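Local coordinates for kinesin-like protein Nod (Drosophila melanogaster, PDB 3DC4) that hydrolyses ATP and binds microtubules, including their plus ends, as a kinesin-family protein required for segregating non-exchange chromosomes in meiosis, at residues 26-31 with 308-313; 61-66 with 328-333; 56-61 with 321-326; 42-47 with 314-319; 95-100 with 304-309. All coordinates share one frame; numbering follows the deposited sequence.

Contact 1. Residues 26-31 with 308-313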
# COMPACT_ATOMS: atom_id res chain seq x y z
N ILE A 26 2.72 -4.90 9.79
CA ILE A 26 1.27 -4.80 9.78
C ILE A 26 0.79 -3.73 10.75
O ILE A 26 1.15 -3.72 11.93
CB ILE A 26 0.62 -6.15 10.13
CG1 ILE A 26 0.96 -7.17 9.03
CG2 ILE A 26 -0.90 -5.99 10.25
CD1 ILE A 26 0.45 -8.56 9.27
N ALA A 27 -0.04 -2.83 10.24
CA ALA A 27 -0.59 -1.76 11.04
C ALA A 27 -2.10 -1.74 10.89
O ALA A 27 -2.63 -2.18 9.87
CB ALA A 27 -0.02 -0.42 10.58
N VAL A 28 -2.79 -1.24 11.91
CA VAL A 28 -4.23 -1.12 11.89
C VAL A 28 -4.59 0.32 12.22
O VAL A 28 -4.01 0.93 13.12
CB VAL A 28 -4.92 -2.04 12.93
CG1 VAL A 28 -6.43 -1.86 12.86
CG2 VAL A 28 -4.56 -3.49 12.64
N ARG A 29 -5.54 0.86 11.47
CA ARG A 29 -6.01 2.21 11.70
C ARG A 29 -7.52 2.21 11.87
O ARG A 29 -8.25 1.77 10.98
CB ARG A 29 -5.64 3.14 10.54
CG ARG A 29 -5.95 4.62 10.84
CD ARG A 29 -5.61 5.57 9.68
NE ARG A 29 -5.56 6.96 10.14
CZ ARG A 29 -5.29 8.01 9.37
NH1 ARG A 29 -5.05 7.83 8.08
NH2 ARG A 29 -5.24 9.23 9.90
N GLU A 30 -7.97 2.71 13.01
CA GLU A 30 -9.39 2.78 13.32
C GLU A 30 -9.97 4.00 12.61
O GLU A 30 -9.43 5.10 12.72
CB GLU A 30 -9.59 2.92 14.83
CG GLU A 30 -11.04 3.19 15.24
CD GLU A 30 -11.17 3.44 16.74
OE1 GLU A 30 -10.38 4.24 17.27
OE2 GLU A 30 -12.07 2.84 17.37
N ALA A 31 -11.05 3.81 11.86
CA ALA A 31 -11.68 4.92 11.16
C ALA A 31 -12.43 5.79 12.18
O ALA A 31 -12.72 5.33 13.30
CB ALA A 31 -12.65 4.39 10.10
N PHE A 308 1.41 -3.62 5.56
CA PHE A 308 -0.05 -3.71 5.49
C PHE A 308 -0.69 -2.66 6.37
O PHE A 308 -0.24 -2.43 7.49
CB PHE A 308 -0.54 -5.07 6.00
CG PHE A 308 -0.28 -6.21 5.07
CD1 PHE A 308 -1.19 -6.52 4.07
CD2 PHE A 308 0.85 -7.00 5.23
CE1 PHE A 308 -0.99 -7.62 3.24
CE2 PHE A 308 1.06 -8.11 4.41
CZ PHE A 308 0.14 -8.42 3.41
N LEU A 309 -1.75 -2.03 5.88
CA LEU A 309 -2.48 -1.06 6.68
C LEU A 309 -3.93 -1.52 6.67
O LEU A 309 -4.63 -1.37 5.66
CB LEU A 309 -2.39 0.36 6.10
CG LEU A 309 -3.19 1.42 6.87
CD1 LEU A 309 -2.70 1.51 8.32
CD2 LEU A 309 -3.01 2.79 6.19
N ALA A 310 -4.35 -2.12 7.77
CA ALA A 310 -5.72 -2.61 7.93
C ALA A 310 -6.55 -1.45 8.43
O ALA A 310 -6.27 -0.90 9.49
CB ALA A 310 -5.77 -3.74 8.95
N CYS A 311 -7.56 -1.07 7.67
CA CYS A 311 -8.43 0.01 8.09
C CYS A 311 -9.71 -0.65 8.57
O CYS A 311 -10.26 -1.51 7.88
CB CYS A 311 -8.74 0.93 6.90
SG CYS A 311 -7.25 1.87 6.30
N ILE A 312 -10.17 -0.26 9.75
CA ILE A 312 -11.37 -0.85 10.35
C ILE A 312 -12.38 0.16 10.87
O ILE A 312 -12.02 1.25 11.33
CB ILE A 312 -11.01 -1.76 11.53
CG1 ILE A 312 -10.27 -0.96 12.61
CG2 ILE A 312 -10.14 -2.92 11.03
CD1 ILE A 312 -9.92 -1.76 13.86
N SER A 313 -13.64 -0.23 10.81
CA SER A 313 -14.73 0.58 11.29
C SER A 313 -14.88 0.38 12.79
O SER A 313 -14.66 -0.71 13.31
CB SER A 313 -16.03 0.15 10.59
OG SER A 313 -17.13 0.85 11.13

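Contact 2. Residues 61-66 with 328-333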
# COMPACT_ATOMS: atom_id res chain seq x y z
N ASN A 61 -11.61 -10.45 21.34
CA ASN A 61 -10.43 -11.02 20.71
C ASN A 61 -9.28 -10.04 20.79
O ASN A 61 -9.45 -8.85 20.51
CB ASN A 61 -10.71 -11.34 19.24
CG ASN A 61 -11.78 -12.38 19.07
OD1 ASN A 61 -11.59 -13.55 19.41
ND2 ASN A 61 -12.93 -11.97 18.56
N GLU A 62 -8.11 -10.53 21.15
CA GLU A 62 -6.94 -9.68 21.28
C GLU A 62 -6.06 -9.78 20.03
O GLU A 62 -5.68 -10.87 19.61
CB GLU A 62 -6.17 -10.06 22.53
CG GLU A 62 -5.24 -8.99 23.06
CD GLU A 62 -4.90 -9.21 24.53
OE1 GLU A 62 -5.79 -9.00 25.38
OE2 GLU A 62 -3.75 -9.61 24.82
N PHE A 63 -5.74 -8.63 19.44
CA PHE A 63 -4.91 -8.59 18.24
C PHE A 63 -3.61 -7.84 18.50
O PHE A 63 -3.60 -6.79 19.15
CB PHE A 63 -5.69 -7.90 17.12
CG PHE A 63 -6.88 -8.68 16.66
CD1 PHE A 63 -6.73 -9.74 15.77
CD2 PHE A 63 -8.15 -8.38 17.13
CE1 PHE A 63 -7.82 -10.49 15.37
CE2 PHE A 63 -9.25 -9.13 16.73
CZ PHE A 63 -9.09 -10.18 15.84
N HIS A 64 -2.52 -8.39 17.98
CA HIS A 64 -1.20 -7.77 18.15
C HIS A 64 -0.49 -7.58 16.83
O HIS A 64 -0.21 -8.55 16.13
CB HIS A 64 -0.31 -8.62 19.05
CG HIS A 64 -0.90 -8.90 20.39
ND1 HIS A 64 -1.69 -10.01 20.64
CD2 HIS A 64 -0.84 -8.21 21.55
CE1 HIS A 64 -2.09 -9.98 21.90
NE2 HIS A 64 -1.59 -8.90 22.47
N PHE A 65 -0.19 -6.34 16.49
CA PHE A 65 0.51 -6.06 15.25
C PHE A 65 1.72 -5.18 15.52
O PHE A 65 2.23 -5.16 16.64
CB PHE A 65 -0.44 -5.37 14.29
CG PHE A 65 -1.69 -6.15 14.05
CD1 PHE A 65 -1.63 -7.43 13.52
CD2 PHE A 65 -2.93 -5.62 14.37
CE1 PHE A 65 -2.78 -8.18 13.33
CE2 PHE A 65 -4.09 -6.36 14.18
CZ PHE A 65 -4.01 -7.65 13.66
N ASP A 66 2.20 -4.48 14.50
CA ASP A 66 3.36 -3.61 14.68
C ASP A 66 2.95 -2.19 15.02
O ASP A 66 3.74 -1.43 15.58
CB ASP A 66 4.20 -3.60 13.41
CG ASP A 66 4.77 -4.96 13.09
OD1 ASP A 66 4.37 -5.55 12.06
OD2 ASP A 66 5.61 -5.45 13.87
N PHE A 328 -7.16 -11.40 9.13
CA PHE A 328 -6.21 -11.48 8.03
C PHE A 328 -4.86 -10.90 8.47
O PHE A 328 -3.81 -11.42 8.11
CB PHE A 328 -6.71 -10.73 6.80
CG PHE A 328 -5.71 -10.69 5.68
CD1 PHE A 328 -5.55 -11.77 4.82
CD2 PHE A 328 -4.86 -9.60 5.56
CE1 PHE A 328 -4.54 -11.77 3.86
CE2 PHE A 328 -3.85 -9.58 4.61
CZ PHE A 328 -3.69 -10.67 3.76
N GLY A 329 -4.90 -9.81 9.25
CA GLY A 329 -3.68 -9.19 9.72
C GLY A 329 -2.86 -10.16 10.55
O GLY A 329 -1.64 -10.22 10.44
N THR A 330 -3.55 -10.94 11.37
CA THR A 330 -2.89 -11.93 12.21
C THR A 330 -2.21 -12.98 11.33
O THR A 330 -1.08 -13.38 11.59
CB THR A 330 -3.91 -12.61 13.13
OG1 THR A 330 -4.55 -11.61 13.94
CG2 THR A 330 -3.23 -13.62 14.04
N SER A 331 -2.90 -13.40 10.27
CA SER A 331 -2.34 -14.41 9.36
C SER A 331 -1.11 -13.88 8.63
O SER A 331 -0.09 -14.55 8.54
CB SER A 331 -3.38 -14.85 8.34
OG SER A 331 -4.45 -15.52 8.97
N ALA A 332 -1.21 -12.66 8.10
CA ALA A 332 -0.09 -12.06 7.39
C ALA A 332 1.05 -11.89 8.39
O ALA A 332 2.23 -11.95 8.03
CB ALA A 332 -0.49 -10.71 6.82
N LYS A 333 0.69 -11.66 9.65
CA LYS A 333 1.67 -11.47 10.71
C LYS A 333 2.49 -12.73 10.94
O LYS A 333 3.69 -12.65 11.22
CB LYS A 333 0.95 -11.09 12.00
CG LYS A 333 1.86 -10.65 13.13
CD LYS A 333 2.55 -9.35 12.79
CE LYS A 333 1.61 -8.18 12.80
NZ LYS A 333 2.34 -6.91 12.53
O HOH W 1 -2.89 -10.95 16.57

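Contact 3. Residues 56-61 with 321-326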
# COMPACT_ATOMS: atom_id res chain seq x y z
N LEU A 56 -4.96 -4.36 20.29
CA LEU A 56 -6.35 -3.94 20.33
C LEU A 56 -7.23 -5.13 20.60
O LEU A 56 -6.83 -6.28 20.39
CB LEU A 56 -6.76 -3.27 19.02
CG LEU A 56 -6.61 -4.06 17.72
CD1 LEU A 56 -7.66 -3.58 16.74
CD2 LEU A 56 -5.21 -3.90 17.16
N ILE A 57 -8.43 -4.86 21.08
CA ILE A 57 -9.38 -5.91 21.40
C ILE A 57 -10.68 -5.61 20.69
O ILE A 57 -11.20 -4.50 20.77
CB ILE A 57 -9.63 -5.99 22.91
CG1 ILE A 57 -8.33 -6.36 23.62
CG2 ILE A 57 -10.73 -7.02 23.20
CD1 ILE A 57 -8.38 -6.17 25.11
N VAL A 58 -11.17 -6.61 19.97
CA VAL A 58 -12.42 -6.48 19.24
C VAL A 58 -13.20 -7.76 19.49
O VAL A 58 -12.68 -8.85 19.30
CB VAL A 58 -12.18 -6.30 17.73
CG1 VAL A 58 -13.52 -6.26 17.00
CG2 VAL A 58 -11.42 -5.00 17.48
N ASP A 59 -14.43 -7.60 19.96
CA ASP A 59 -15.30 -8.73 20.26
C ASP A 59 -14.58 -9.74 21.15
O ASP A 59 -14.62 -10.94 20.90
CB ASP A 59 -15.78 -9.37 18.95
CG ASP A 59 -17.01 -10.23 19.13
OD1 ASP A 59 -17.89 -9.86 19.93
OD2 ASP A 59 -17.11 -11.28 18.46
N GLN A 60 -13.91 -9.23 22.18
CA GLN A 60 -13.18 -10.05 23.15
C GLN A 60 -11.93 -10.73 22.59
O GLN A 60 -11.27 -11.49 23.30
CB GLN A 60 -14.11 -11.11 23.76
CG GLN A 60 -15.15 -10.52 24.68
CD GLN A 60 -14.52 -9.72 25.81
OE1 GLN A 60 -13.77 -10.26 26.62
NE2 GLN A 60 -14.82 -8.43 25.86
N ASN A 61 -11.61 -10.45 21.34
CA ASN A 61 -10.43 -11.02 20.71
C ASN A 61 -9.28 -10.04 20.79
O ASN A 61 -9.45 -8.85 20.51
CB ASN A 61 -10.71 -11.34 19.24
CG ASN A 61 -11.78 -12.38 19.07
OD1 ASN A 61 -11.59 -13.55 19.41
ND2 ASN A 61 -12.93 -11.97 18.56
N GLU A 321 -17.07 -7.49 9.46
CA GLU A 321 -16.08 -7.08 8.47
C GLU A 321 -14.78 -6.71 9.19
O GLU A 321 -13.68 -7.03 8.73
CB GLU A 321 -16.60 -5.88 7.67
CG GLU A 321 -17.82 -6.20 6.81
CD GLU A 321 -17.59 -7.41 5.91
OE1 GLU A 321 -16.42 -7.71 5.58
OE2 GLU A 321 -18.58 -8.07 5.52
N THR A 322 -14.91 -6.04 10.32
CA THR A 322 -13.75 -5.65 11.10
C THR A 322 -12.98 -6.90 11.55
O THR A 322 -11.76 -6.96 11.39
CB THR A 322 -14.18 -4.81 12.31
OG1 THR A 322 -14.63 -3.53 11.84
CG2 THR A 322 -13.04 -4.61 13.30
N LEU A 323 -13.69 -7.89 12.09
CA LEU A 323 -13.03 -9.12 12.53
C LEU A 323 -12.30 -9.81 11.39
O LEU A 323 -11.20 -10.34 11.56
CB LEU A 323 -14.07 -10.08 13.14
CG LEU A 323 -14.56 -9.65 14.52
CD1 LEU A 323 -15.68 -10.57 15.01
CD2 LEU A 323 -13.39 -9.68 15.50
N SER A 324 -12.92 -9.83 10.21
CA SER A 324 -12.31 -10.47 9.05
C SER A 324 -11.00 -9.79 8.69
O SER A 324 -9.99 -10.44 8.41
CB SER A 324 -13.28 -10.41 7.86
OG SER A 324 -14.45 -11.19 8.12
N THR A 325 -11.03 -8.47 8.72
CA THR A 325 -9.86 -7.67 8.40
C THR A 325 -8.74 -7.88 9.41
O THR A 325 -7.57 -8.05 9.04
CB THR A 325 -10.26 -6.18 8.36
OG1 THR A 325 -11.14 -5.94 7.25
CG2 THR A 325 -9.04 -5.30 8.20
N LEU A 326 -9.09 -7.92 10.70
CA LEU A 326 -8.09 -8.13 11.73
C LEU A 326 -7.54 -9.56 11.71
O LEU A 326 -6.34 -9.76 11.91
CB LEU A 326 -8.67 -7.77 13.11
CG LEU A 326 -9.05 -6.29 13.23
CD1 LEU A 326 -9.89 -6.04 14.47
CD2 LEU A 326 -7.78 -5.45 13.27

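Contact 4. Residues 42-47 with 314-319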
# COMPACT_ATOMS: atom_id res chain seq x y z
N PRO A 42 -20.59 3.69 20.85
CA PRO A 42 -19.56 2.87 21.50
C PRO A 42 -18.72 2.09 20.50
O PRO A 42 -19.20 1.16 19.86
CB PRO A 42 -20.38 1.96 22.41
CG PRO A 42 -21.64 1.76 21.63
CD PRO A 42 -21.94 3.15 21.12
N SER A 43 -17.45 2.48 20.36
CA SER A 43 -16.55 1.82 19.43
C SER A 43 -16.31 0.36 19.81
O SER A 43 -16.10 0.05 20.98
CB SER A 43 -15.21 2.55 19.37
OG SER A 43 -14.31 1.87 18.51
N VAL A 44 -16.34 -0.52 18.82
CA VAL A 44 -16.11 -1.93 19.06
C VAL A 44 -14.62 -2.16 19.22
O VAL A 44 -14.18 -3.22 19.65
CB VAL A 44 -16.60 -2.79 17.88
CG1 VAL A 44 -18.08 -2.55 17.65
CG2 VAL A 44 -15.80 -2.47 16.63
N VAL A 45 -13.83 -1.14 18.86
CA VAL A 45 -12.39 -1.23 18.96
C VAL A 45 -11.93 -0.73 20.32
O VAL A 45 -12.21 0.40 20.72
CB VAL A 45 -11.70 -0.40 17.87
CG1 VAL A 45 -10.18 -0.57 17.96
CG2 VAL A 45 -12.19 -0.82 16.49
N GLN A 46 -11.22 -1.58 21.05
CA GLN A 46 -10.75 -1.20 22.36
C GLN A 46 -9.23 -1.20 22.42
O GLN A 46 -8.59 -2.17 22.03
CB GLN A 46 -11.29 -2.16 23.41
CG GLN A 46 -11.01 -1.73 24.83
CD GLN A 46 -11.06 -2.90 25.79
OE1 GLN A 46 -12.02 -3.67 25.81
NE2 GLN A 46 -10.01 -3.03 26.61
N PHE A 47 -8.67 -0.09 22.89
CA PHE A 47 -7.24 0.01 23.05
C PHE A 47 -7.02 -0.11 24.56
O PHE A 47 -7.32 0.81 25.30
CB PHE A 47 -6.73 1.36 22.52
CG PHE A 47 -6.87 1.51 21.04
CD1 PHE A 47 -8.08 1.93 20.48
CD2 PHE A 47 -5.81 1.21 20.18
CE1 PHE A 47 -8.23 2.04 19.10
CE2 PHE A 47 -5.96 1.32 18.80
CZ PHE A 47 -7.17 1.74 18.26
N PRO A 314 -15.21 1.45 13.52
CA PRO A 314 -15.38 1.36 14.98
C PRO A 314 -16.84 1.05 15.30
O PRO A 314 -17.23 0.93 16.46
CB PRO A 314 -14.99 2.75 15.45
CG PRO A 314 -15.53 3.61 14.35
CD PRO A 314 -15.08 2.86 13.11
N HIS A 315 -17.65 0.94 14.25
CA HIS A 315 -19.09 0.69 14.38
C HIS A 315 -19.47 -0.76 14.61
O HIS A 315 -18.97 -1.66 13.94
CB HIS A 315 -19.82 1.20 13.13
CG HIS A 315 -19.42 2.58 12.72
ND1 HIS A 315 -19.48 3.67 13.57
CD2 HIS A 315 -18.98 3.06 11.53
CE1 HIS A 315 -19.08 4.75 12.93
NE2 HIS A 315 -18.77 4.41 11.69
N GLN A 316 -20.39 -0.97 15.54
CA GLN A 316 -20.87 -2.30 15.89
C GLN A 316 -21.43 -3.05 14.68
O GLN A 316 -21.23 -4.25 14.53
CB GLN A 316 -21.94 -2.20 16.99
CG GLN A 316 -22.46 -3.53 17.50
CD GLN A 316 -21.39 -4.37 18.17
OE1 GLN A 316 -20.65 -3.88 19.03
NE2 GLN A 316 -21.30 -5.64 17.78
N CYS A 317 -22.13 -2.33 13.80
CA CYS A 317 -22.74 -2.92 12.62
C CYS A 317 -21.72 -3.51 11.65
O CYS A 317 -22.05 -4.33 10.80
CB CYS A 317 -23.61 -1.89 11.87
SG CYS A 317 -22.70 -0.45 11.21
N ASP A 318 -20.46 -3.08 11.77
CA ASP A 318 -19.41 -3.58 10.89
C ASP A 318 -18.50 -4.57 11.60
O ASP A 318 -17.44 -4.90 11.07
CB ASP A 318 -18.56 -2.42 10.38
CG ASP A 318 -19.38 -1.37 9.67
OD1 ASP A 318 -20.20 -1.75 8.80
OD2 ASP A 318 -19.20 -0.17 9.96
N LEU A 319 -18.92 -5.06 12.76
CA LEU A 319 -18.11 -6.00 13.54
C LEU A 319 -17.55 -7.16 12.74
O LEU A 319 -16.37 -7.48 12.84
CB LEU A 319 -18.93 -6.56 14.72
CG LEU A 319 -18.13 -7.55 15.57
CD1 LEU A 319 -16.91 -6.84 16.15
CD2 LEU A 319 -19.00 -8.11 16.70
O HOH W 2 -20.24 -1.41 20.28

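Contact 5. Residues 95-100 with 304-309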
# COMPACT_ATOMS: atom_id res chain seq x y z
N GLN A 95 12.83 -2.39 -3.03
CA GLN A 95 11.45 -2.25 -3.49
C GLN A 95 10.59 -2.15 -2.23
O GLN A 95 10.85 -2.85 -1.24
CB GLN A 95 11.04 -3.47 -4.31
CG GLN A 95 12.01 -3.86 -5.43
CD GLN A 95 12.37 -2.70 -6.33
OE1 GLN A 95 11.52 -1.87 -6.68
NE2 GLN A 95 13.64 -2.65 -6.74
N CYS A 96 9.59 -1.28 -2.26
CA CYS A 96 8.71 -1.06 -1.11
C CYS A 96 7.24 -1.05 -1.51
O CYS A 96 6.87 -0.49 -2.54
CB CYS A 96 9.03 0.29 -0.45
SG CYS A 96 10.71 0.47 0.19
N THR A 97 6.40 -1.65 -0.67
CA THR A 97 4.97 -1.70 -0.92
C THR A 97 4.19 -1.38 0.35
O THR A 97 4.44 -1.95 1.40
CB THR A 97 4.55 -3.08 -1.44
OG1 THR A 97 5.25 -3.37 -2.66
CG2 THR A 97 3.05 -3.13 -1.69
N ALA A 98 3.27 -0.43 0.26
CA ALA A 98 2.42 -0.06 1.39
C ALA A 98 1.02 -0.32 0.85
O ALA A 98 0.60 0.29 -0.14
CB ALA A 98 2.61 1.42 1.76
N LEU A 99 0.32 -1.24 1.49
CA LEU A 99 -1.01 -1.62 1.04
C LEU A 99 -2.11 -1.46 2.07
O LEU A 99 -2.02 -1.98 3.18
CB LEU A 99 -0.97 -3.06 0.53
CG LEU A 99 -2.23 -3.74 0.01
CD1 LEU A 99 -1.83 -4.89 -0.91
CD2 LEU A 99 -3.07 -4.26 1.18
N ALA A 100 -3.15 -0.73 1.67
CA ALA A 100 -4.29 -0.50 2.54
C ALA A 100 -5.39 -1.47 2.11
O ALA A 100 -5.66 -1.65 0.92
CB ALA A 100 -4.80 0.94 2.41
N SER A 304 12.97 -6.98 -0.13
CA SER A 304 11.95 -5.97 -0.38
C SER A 304 11.16 -5.75 0.91
O SER A 304 11.23 -6.56 1.83
CB SER A 304 11.02 -6.40 -1.51
OG SER A 304 11.73 -6.41 -2.74
N TYR A 305 10.41 -4.64 0.96
CA TYR A 305 9.61 -4.30 2.13
C TYR A 305 8.12 -4.32 1.85
O TYR A 305 7.67 -3.81 0.83
CB TYR A 305 10.00 -2.91 2.64
CG TYR A 305 11.39 -2.84 3.20
CD1 TYR A 305 12.51 -2.79 2.36
CD2 TYR A 305 11.60 -2.86 4.58
CE1 TYR A 305 13.79 -2.76 2.88
CE2 TYR A 305 12.87 -2.83 5.11
CZ TYR A 305 13.96 -2.78 4.26
OH TYR A 305 15.22 -2.77 4.81
N LEU A 306 7.37 -4.92 2.77
CA LEU A 306 5.92 -5.00 2.62
C LEU A 306 5.24 -4.53 3.90
O LEU A 306 5.50 -5.05 4.98
CB LEU A 306 5.51 -6.45 2.31
CG LEU A 306 4.02 -6.79 2.22
CD1 LEU A 306 3.35 -5.92 1.18
CD2 LEU A 306 3.86 -8.27 1.87
N THR A 307 4.37 -3.53 3.77
CA THR A 307 3.65 -3.00 4.92
C THR A 307 2.15 -2.97 4.66
O THR A 307 1.67 -2.39 3.68
CB THR A 307 4.13 -1.57 5.27
OG1 THR A 307 5.50 -1.62 5.69
CG2 THR A 307 3.28 -0.99 6.40
N PHE A 308 1.41 -3.62 5.56
CA PHE A 308 -0.05 -3.71 5.49
C PHE A 308 -0.69 -2.66 6.37
O PHE A 308 -0.24 -2.43 7.49
CB PHE A 308 -0.54 -5.07 6.00
CG PHE A 308 -0.28 -6.21 5.07
CD1 PHE A 308 -1.19 -6.52 4.07
CD2 PHE A 308 0.85 -7.00 5.23
CE1 PHE A 308 -0.99 -7.62 3.24
CE2 PHE A 308 1.06 -8.11 4.41
CZ PHE A 308 0.14 -8.42 3.41
N LEU A 309 -1.75 -2.03 5.88
CA LEU A 309 -2.48 -1.06 6.68
C LEU A 309 -3.93 -1.52 6.67
O LEU A 309 -4.63 -1.37 5.66
CB LEU A 309 -2.39 0.36 6.10
CG LEU A 309 -3.19 1.42 6.87
CD1 LEU A 309 -2.70 1.51 8.32
CD2 LEU A 309 -3.01 2.79 6.19
O HOH W 3 14.20 -4.94 -2.81
O HOH W 4 7.61 -4.31 -1.80

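Contact 1. Residues 26-31 with 308-313
Ala27 and Arg29 bond through their backbones to Phe308, Ala310 and Ile312, making strands 26-30 and 308-312 a parallel pair in the central sheet of the kinesin motor domain, a P-loop NTPase fold. The two short axes diverge by 24°, consistent with sheet twist. Five bonds zip the pair. Ala27 N donates to Phe308 O at 2.8 Å, and Ala27 O accepts from Ala310 N at 2.7 Å. One step on, Arg29 N donates to Ala310 O, again at 2.7 Å. Arg29 O then receives Ile312 N at 3.1 Å, the longest of the set. Ala31 N closes the ladder on Ile312 O at 2.8 Å. Ala310 O is also approached by Val28 CA, 3.2 Å away, a CA-H...O contact that supplements its N-H partner.

Backbone groups of Ile26, Val28 and Glu30 bond on the other flank, to Asp66, His67 and Phe69. The charged ends are satisfied beyond the pair: Arg29 NH1 bonds Gln75 OE1 and Ser111 OG, NH2 bonds Ile73 O, and the residue touches the bound ADP. Glu30 divides its carboxylate between Ser43 OG and Ala71 N.

Val28, Ala310 and Ile312 make apolar contacts on the face they share. Val28 CG2 rests 3.9 Å from Ala310 CB. Ile312 holds CG1 in the crowded position between backbone N and carbonyl carbon (chi1 60°), and its CD1 meets Val28 CG1 at 3.6 Å, the two side chains crossing at about a right angle.

Contact 2. Residues 61-66 with 328-333
Lys333 sets out toward Phe65 and Asp66 with CG anti to its backbone N (chi1 -171°), then bends at chi2 (67°) and chi3 (71°); CE ends beside Phe65 and NZ at Asp66. Asp66 has CG beside its own backbone N, and its OD1 forms a salt bridge with Lys333 NZ at 2.5 Å, a length too short to be taken literally, although the pairing itself is clear. OD1 also accepts from Ile26 N, while Lys333 NZ has a weak bond to Ile26 O.

Next to the ammonium, Lys333 CE lies 3.4 Å from Phe65 CD1, at the ring edge and near the ring plane rather than over a face. Phe65 CE1 comes within 3.4 Å of Gly329 C, and a side-chain carbon at the glycine position would be tight against that ring atom. Thr330 OG1 reaches the edge of the Phe63 ring, 3.4 Å from Phe63 CD1 and in its plane. A water accepts from His64 N at 2.9 Å and also bonds Thr330 OG1, which in addition bonds Leu326 O one helical turn back.

Helix 319-335 of the motor domain is thus joined to strand 61-64 and the loop after it by aromatic contacts and one ion pair. Both charged atoms have a second partner on Ile26, weak in the case of NZ, which probably helps to compensate them where helix, loop and central sheet meet.

Contact 3. Residues 56-61 with 321-326
A beta hairpin closed by a type I' turn, from Val58 to Asn61, lays Val58, Leu56 and Asn61 against Leu323 and Leu326 of helix 319-335 in the kinesin motor domain. The axes of strand 56-58 and helix 321-326 approach to 10.3 Å at an angle of 137°, a separation filled by side chains from both.

Val58 stands at the middle of the interface with its two methyls divided. CG2 meets Leu326 CD1 at 3.5 Å, those side chains crossing at about a right angle. CG1 lies 3.7 Å from Leu323 CD2, and here the two side chains slide past each other in opposite directions. Two residues earlier in the strand, Leu56 and Leu326 reach toward each other tip to tip, with CD1 of Leu56 3.9 Å from CD2 of Leu326.

The turn supplies the polar part. Val58 O accepts twice, from the backbone Asn61 N at 2.8 Å and from the side-chain Asn61 ND2 at 3.2 Å, the latter bent to 137° at the hydrogen but lying in the carbonyl plane. From that position ND2 also sits 3.8 Å from Leu323 CD2. An alanine here, lacking ND2, would probably leave the turn held at Val58 O by the backbone bond alone and open a gap beside Leu323 CD2. Asp59 flanks the same leucine, its OD2 3.8 Å from Leu323 CD1.

Such packing of the small three-stranded antiparallel sheet on the helix that follows the last central strand belongs to the kinesin motor-domain fold.

Contact 4. Residues 42-47 with 314-319
Val44 and Ser43 meet Pro314 and Gln316 where an ST turn at Ser43 leads into the weakly bonded strand 45-46, part of the small antiparallel sheet of the kinesin motor domain. Val44 CB lies near Pro314 O and 4.4 Å from Leu319 CD1, at the start of the helix. Beyond it the branches part. CG2, set between the backbone N and the carbonyl carbon, turns to Pro314 O at 3.7 Å. CG1, anti to the carbonyl carbon (chi1 -58°), runs to Gln316, 3.2 Å from its OE1, the two side chains crossing obliquely.

A backbone bond helps place the valine: Val44 N donates to Pro314 O at 2.9 Å, from 31° out of the carbonyl plane. Ser43 OG touches Pro314 CB at 3.3 Å. It accepts from Val45 N at 3.1 Å, the bond that defines the turn, and is also hydrogen-bonded to Glu30 OE2. An alanine at Ser43, lacking OG and its touch on Pro314 CB, would probably leave Val45 N without its turn partner and Glu30 without this hydroxyl, freeing the turn to shift against Pro314. On the solvent side one water donates to both segments, to Pro42 O and to Gln316 OE1, each at 2.8 Å.

Contact 5. Residues 95-100 with 304-309
Leu99 lies alongside Phe308, both pointing the same way, with its CD2 4.1 Å from Phe308 CD1 and oblique to the ring. Two residues earlier on the same face, Thr97 CG2 keeps similar company with Leu306 CD1 at 4.0 Å. The backbones run parallel and in register, their axes 16° apart. Tyr305 N, Thr307 N and Leu309 N donate in turn to Gln95 O, Thr97 O and Leu99 O, while Thr97 N and Leu99 N return bonds to Tyr305 O and Thr307 O. Leu99 N to Thr307 O is the straightest, 171° at the hydrogen over 2.8 Å.

Thr97 OG1, anti to its carbonyl carbon, donates to a water at 2.7 Å. That water donates in turn to Tyr305 O, also at 2.7 Å, and Asn238 ND2 is a further partner of the hydroxyl. On the reverse face Cys96 SG sits 5.2 Å from the centroid of the Tyr305 ring, 51° off its normal, an oblique sulfur-aromatic contact.

Strand 96-101 is bordered by strand 234-241 on its other flank. Leu99, Leu306 and Phe308 pack on helix 267-279; across the sheet Tyr305 and Thr307 touch helix 84-92, and Ala100 meets Lys108 of helix 108-112.

In the fold
Strand 305-312 joins contacts 1 and 5, whose centres are about 13 Å apart: it pairs with 23-30 on one flank and with 96-101 on the other. Both border the nucleotide site, the side chain of Arg29 lying about 4 Å from ADP and that of Ala100 about 7 Å from it. Contacts 2 and 3, their centres about 9 Å apart, use successive parts of helix 319-335 to hold the small antiparallel sheet, and contact 4, centred about 9 Å from contact 3, pins that sheet's first strand to the loop before the helix. Further links tie this layer to the core: Ser313 O bonds Thr322 OG1, Ser313 OG bonds Asp318 OD2, and Phe328 of contact 2 packs on Phe308 of contact 5.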